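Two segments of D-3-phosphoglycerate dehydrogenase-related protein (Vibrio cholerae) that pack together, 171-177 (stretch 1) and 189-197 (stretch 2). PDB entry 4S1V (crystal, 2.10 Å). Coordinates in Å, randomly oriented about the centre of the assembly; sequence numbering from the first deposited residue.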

ATOM      1  N   MET C 171      13.896 -26.872 -12.920  1.00 22.10           N
ATOM      2  CA  MET C 171      13.506 -27.291 -11.586  1.00 22.54           C
ATOM      3  C   MET C 171      13.683 -28.802 -11.423  1.00 22.25           C
ATOM      4  O   MET C 171      13.210 -29.568 -12.260  1.00 21.26           O
ATOM      5  CB  MET C 171      12.045 -26.916 -11.295  1.00 22.37           C
ATOM      6  CG  MET C 171      11.695 -25.449 -11.519  1.00 22.08           C
ATOM      7  SD  MET C 171       9.995 -25.077 -11.046  1.00 23.75           S
ATOM      8  CE  MET C 171      10.119 -24.985  -9.261  1.00 23.24           C
ATOM      9  N   PRO C 172      14.360 -29.238 -10.338  1.00 22.26           N
ATOM     10  CA  PRO C 172      14.250 -30.663  -9.990  1.00 22.29           C
ATOM     11  C   PRO C 172      12.772 -31.040  -9.802  1.00 22.16           C
ATOM     12  O   PRO C 172      11.980 -30.232  -9.309  1.00 22.06           O
ATOM     13  CB  PRO C 172      14.988 -30.765  -8.650  1.00 22.52           C
ATOM     14  CG  PRO C 172      15.917 -29.592  -8.612  1.00 22.46           C
ATOM     15  CD  PRO C 172      15.270 -28.502  -9.438  1.00 22.13           C
ATOM     16  N   ILE C 173      12.401 -32.247 -10.200  1.00 21.36           N
ATOM     17  CA  ILE C 173      11.022 -32.689 -10.049  1.00 21.47           C
ATOM     18  C   ILE C 173      10.951 -33.786  -9.002  1.00 21.55           C
ATOM     19  O   ILE C 173      11.645 -34.798  -9.115  1.00 21.74           O
ATOM     20  CB  ILE C 173      10.413 -33.159 -11.395  1.00 21.16           C
ATOM     21  CG1 ILE C 173      10.652 -32.116 -12.497  1.00 21.39           C
ATOM     22  CG2 ILE C 173       8.929 -33.490 -11.242  1.00 21.75           C
ATOM     23  CD1 ILE C 173       9.963 -30.779 -12.282  1.00 22.13           C
ATOM     24  N   LEU C 174      10.142 -33.550  -7.968  1.00 21.24           N
ATOM     25  CA  LEU C 174       9.904 -34.526  -6.898  1.00 21.13           C
ATOM     26  C   LEU C 174       8.422 -34.886  -6.883  1.00 21.15           C
ATOM     27  O   LEU C 174       7.554 -34.002  -6.845  1.00 19.64           O
ATOM     28  CB  LEU C 174      10.322 -33.952  -5.544  1.00 20.85           C
ATOM     29  CG  LEU C 174      10.227 -34.871  -4.321  1.00 21.92           C
ATOM     30  CD1 LEU C 174      11.260 -35.999  -4.372  1.00 21.26           C
ATOM     31  CD2 LEU C 174      10.377 -34.075  -3.034  1.00 21.90           C
ATOM     32  N   VAL C 175       8.132 -36.184  -6.925  1.00 20.97           N
ATOM     33  CA  VAL C 175       6.758 -36.644  -7.106  1.00 20.84           C
ATOM     34  C   VAL C 175       6.260 -37.465  -5.918  1.00 21.43           C
ATOM     35  O   VAL C 175       6.964 -38.337  -5.408  1.00 21.33           O
ATOM     36  CB  VAL C 175       6.599 -37.421  -8.429  1.00 20.79           C
ATOM     37  CG1 VAL C 175       5.199 -37.994  -8.574  1.00 20.01           C
ATOM     38  CG2 VAL C 175       6.937 -36.528  -9.620  1.00 21.01           C
ATOM     39  N   TRP C 176       5.043 -37.159  -5.484  1.00 21.89           N
ATOM     40  CA  TRP C 176       4.343 -37.954  -4.480  1.00 21.85           C
ATOM     41  C   TRP C 176       2.971 -38.349  -4.975  1.00 22.15           C
ATOM     42  O   TRP C 176       2.386 -37.687  -5.842  1.00 21.52           O
ATOM     43  CB  TRP C 176       4.267 -37.202  -3.145  1.00 22.03           C
ATOM     44  CG  TRP C 176       3.602 -38.013  -2.062  1.00 22.86           C
ATOM     45  CD1 TRP C 176       2.426 -37.717  -1.377  1.00 23.09           C
ATOM     46  CD2 TRP C 176       4.024 -39.324  -1.544  1.00 23.22           C
ATOM     47  NE1 TRP C 176       2.114 -38.712  -0.483  1.00 22.84           N
ATOM     48  CE2 TRP C 176       3.029 -39.706  -0.533  1.00 23.64           C
ATOM     49  CE3 TRP C 176       5.094 -40.181  -1.796  1.00 23.39           C
ATOM     50  CZ2 TRP C 176       3.124 -40.898   0.182  1.00 23.84           C
ATOM     51  CZ3 TRP C 176       5.175 -41.380  -1.077  1.00 23.36           C
ATOM     52  CH2 TRP C 176       4.213 -41.728  -0.111  1.00 23.97           C
ATOM     53  N   GLY C 177       2.459 -39.460  -4.453  1.00 22.91           N
ATOM     54  CA  GLY C 177       1.083 -39.879  -4.724  1.00 23.89           C
ATOM     55  C   GLY C 177       0.971 -41.388  -4.757  1.00 24.59           C
ATOM     56  O   GLY C 177       1.711 -42.095  -4.062  1.00 24.41           O
ATOM     57  N   GLY C 189      12.207 -40.177 -15.352  1.00 27.52           N
ATOM     58  CA  GLY C 189      13.506 -39.716 -14.864  1.00 26.99           C
ATOM     59  C   GLY C 189      13.425 -38.602 -13.833  1.00 27.20           C
ATOM     60  O   GLY C 189      14.410 -37.896 -13.602  1.00 26.26           O
ATOM     61  N   TYR C 190      12.245 -38.446 -13.225  1.00 26.05           N
ATOM     62  CA  TYR C 190      12.042 -37.536 -12.097  1.00 25.18           C
ATOM     63  C   TYR C 190      12.296 -38.278 -10.784  1.00 24.93           C
ATOM     64  O   TYR C 190      12.557 -39.480 -10.783  1.00 25.34           O
ATOM     65  CB  TYR C 190      10.612 -36.980 -12.084  1.00 24.40           C
ATOM     66  CG  TYR C 190      10.116 -36.372 -13.381  1.00 24.41           C
ATOM     67  CD1 TYR C 190      10.939 -35.565 -14.176  1.00 24.84           C
ATOM     68  CD2 TYR C 190       8.803 -36.577 -13.795  1.00 24.70           C
ATOM     69  CE1 TYR C 190      10.464 -35.006 -15.353  1.00 24.71           C
ATOM     70  CE2 TYR C 190       8.320 -36.013 -14.961  1.00 23.86           C
ATOM     71  CZ  TYR C 190       9.149 -35.232 -15.735  1.00 24.41           C
ATOM     72  OH  TYR C 190       8.652 -34.682 -16.897  1.00 24.50           O
ATOM     73  N   GLN C 191      12.227 -37.567  -9.664  1.00 24.00           N
ATOM     74  CA  GLN C 191      12.376 -38.226  -8.368  1.00 23.94           C
ATOM     75  C   GLN C 191      11.020 -38.650  -7.821  1.00 23.10           C
ATOM     76  O   GLN C 191      10.012 -37.980  -8.054  1.00 22.40           O
ATOM     77  CB  GLN C 191      13.072 -37.313  -7.358  1.00 23.95           C
ATOM     78  CG  GLN C 191      14.381 -36.714  -7.837  1.00 24.47           C
ATOM     79  CD  GLN C 191      14.958 -35.738  -6.835  1.00 26.27           C
ATOM     80  OE1 GLN C 191      15.348 -36.127  -5.732  1.00 27.34           O
ATOM     81  NE2 GLN C 191      15.026 -34.461  -7.213  1.00 26.32           N
ATOM     82  N   ALA C 192      11.011 -39.776  -7.111  1.00 22.66           N
ATOM     83  CA  ALA C 192       9.880 -40.161  -6.276  1.00 23.78           C
ATOM     84  C   ALA C 192      10.242 -39.911  -4.818  1.00 24.82           C
ATOM     85  O   ALA C 192      11.295 -40.356  -4.349  1.00 24.42           O
ATOM     86  CB  ALA C 192       9.519 -41.621  -6.488  1.00 23.14           C
ATOM     87  N   ALA C 193       9.375 -39.182  -4.113  1.00 25.26           N
ATOM     88  CA  ALA C 193       9.537 -38.961  -2.682  1.00 25.48           C
ATOM     89  C   ALA C 193       9.397 -40.287  -1.937  1.00 26.28           C
ATOM     90  O   ALA C 193       8.557 -41.115  -2.298  1.00 27.26           O
ATOM     91  CB  ALA C 193       8.513 -37.949  -2.175  1.00 25.65           C
ATOM     92  N   ALA C 194      10.234 -40.476  -0.917  1.00 25.58           N
ATOM     93  CA  ALA C 194      10.225 -41.673  -0.079  1.00 25.66           C
ATOM     94  C   ALA C 194       8.898 -41.814   0.664  1.00 26.29           C
ATOM     95  O   ALA C 194       8.365 -42.917   0.782  1.00 25.89           O
ATOM     96  CB  ALA C 194      11.380 -41.632   0.915  1.00 24.44           C
ATOM     97  N   ASP C 195       8.395 -40.692   1.176  1.00 26.88           N
ATOM     98  CA  ASP C 195       7.076 -40.619   1.808  1.00 28.22           C
ATOM     99  C   ASP C 195       6.541 -39.187   1.757  1.00 27.26           C
ATOM    100  O   ASP C 195       7.223 -38.280   1.263  1.00 27.00           O
ATOM    101  CB  ASP C 195       7.101 -41.162   3.251  1.00 29.75           C
ATOM    102  CG  ASP C 195       8.150 -40.488   4.127  1.00 31.70           C
ATOM    103  OD1 ASP C 195       8.356 -39.259   4.013  1.00 33.46           O
ATOM    104  OD2 ASP C 195       8.761 -41.192   4.956  1.00 33.86           O
ATOM    105  N   LYS C 196       5.324 -39.000   2.267  1.00 27.60           N
ATOM    106  CA  LYS C 196       4.655 -37.698   2.295  1.00 27.27           C
ATOM    107  C   LYS C 196       5.464 -36.688   3.111  1.00 27.25           C
ATOM    108  O   LYS C 196       5.586 -35.520   2.714  1.00 26.42           O
ATOM    109  CB  LYS C 196       3.222 -37.836   2.844  1.00 26.84           C
ATOM    110  CG  LYS C 196       2.426 -36.538   2.866  1.00 27.92           C
ATOM    111  CD  LYS C 196       0.980 -36.715   3.325  1.00 27.76           C
ATOM    112  CE  LYS C 196       0.863 -36.943   4.823  1.00 28.32           C
ATOM    113  NZ  LYS C 196      -0.483 -36.545   5.320  1.00 29.51           N
ATOM    114  N   ALA C 197       6.013 -37.144   4.240  1.00 27.32           N
ATOM    115  CA  ALA C 197       6.855 -36.296   5.099  1.00 27.90           C
ATOM    116  C   ALA C 197       8.051 -35.700   4.338  1.00 28.23           C
ATOM    117  O   ALA C 197       8.285 -34.495   4.400  1.00 28.57           O
ATOM    118  CB  ALA C 197       7.312 -37.055   6.340  1.00 27.89           C
TER

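Three backbone hydrogen bonds join the stretches as parallel strands. Gln191 N donates to Ile173 O (2.9 Å, N-H...O 159°), Val175 N to Gln191 O (2.8 Å, a more bent 137°), and Ala193 N to Val175 O (2.9 Å, 169°). Gln191 thus bonds through both its N and O to the residues flanking Leu174, the parallel pattern, and CA-CA spacings of 4.7 Å (Leu174 to Gln191) and 4.8 Å (Val175 to Ala192) confirm the register. A CA-H...O contact, Ala192 CA to Val175 O at 3.5 Å, supplements them.

Side chains alternate across this sheet. Leu174 and Gln191 share one face, where Leu174 (chi1 t, chi2 p) brings CD1 within 3.7 Å of Gln191 CB and 4.0 Å of Ala193 CB; Val175 and Ala192 share the other.

Aromatic packing closes both ends. Ile173 CG2 lies over the Tyr190 ring, 4.1 Å from its centroid and 23° off the normal, so the CG2 branch covers one face of the ring, while CD1 leads away. Trp176, with 98 Å² covered, packs along the segment from Ala193 to the first helical residue, Lys196: Lys196 CA sits 4.0 Å from the centroid of its five-membered ring, 17° off the normal, while Ala193 O approaches the ring edge, 3.6 Å from Trp176 CZ3. The small Ala193 side chain points toward stretch 1 and is buried; its CB lies 4.0 Å from Leu174 CD1 and 4.1 Å from Trp176 CE3, so a compact methyl fits between them. Altogether 568 Å² is buried.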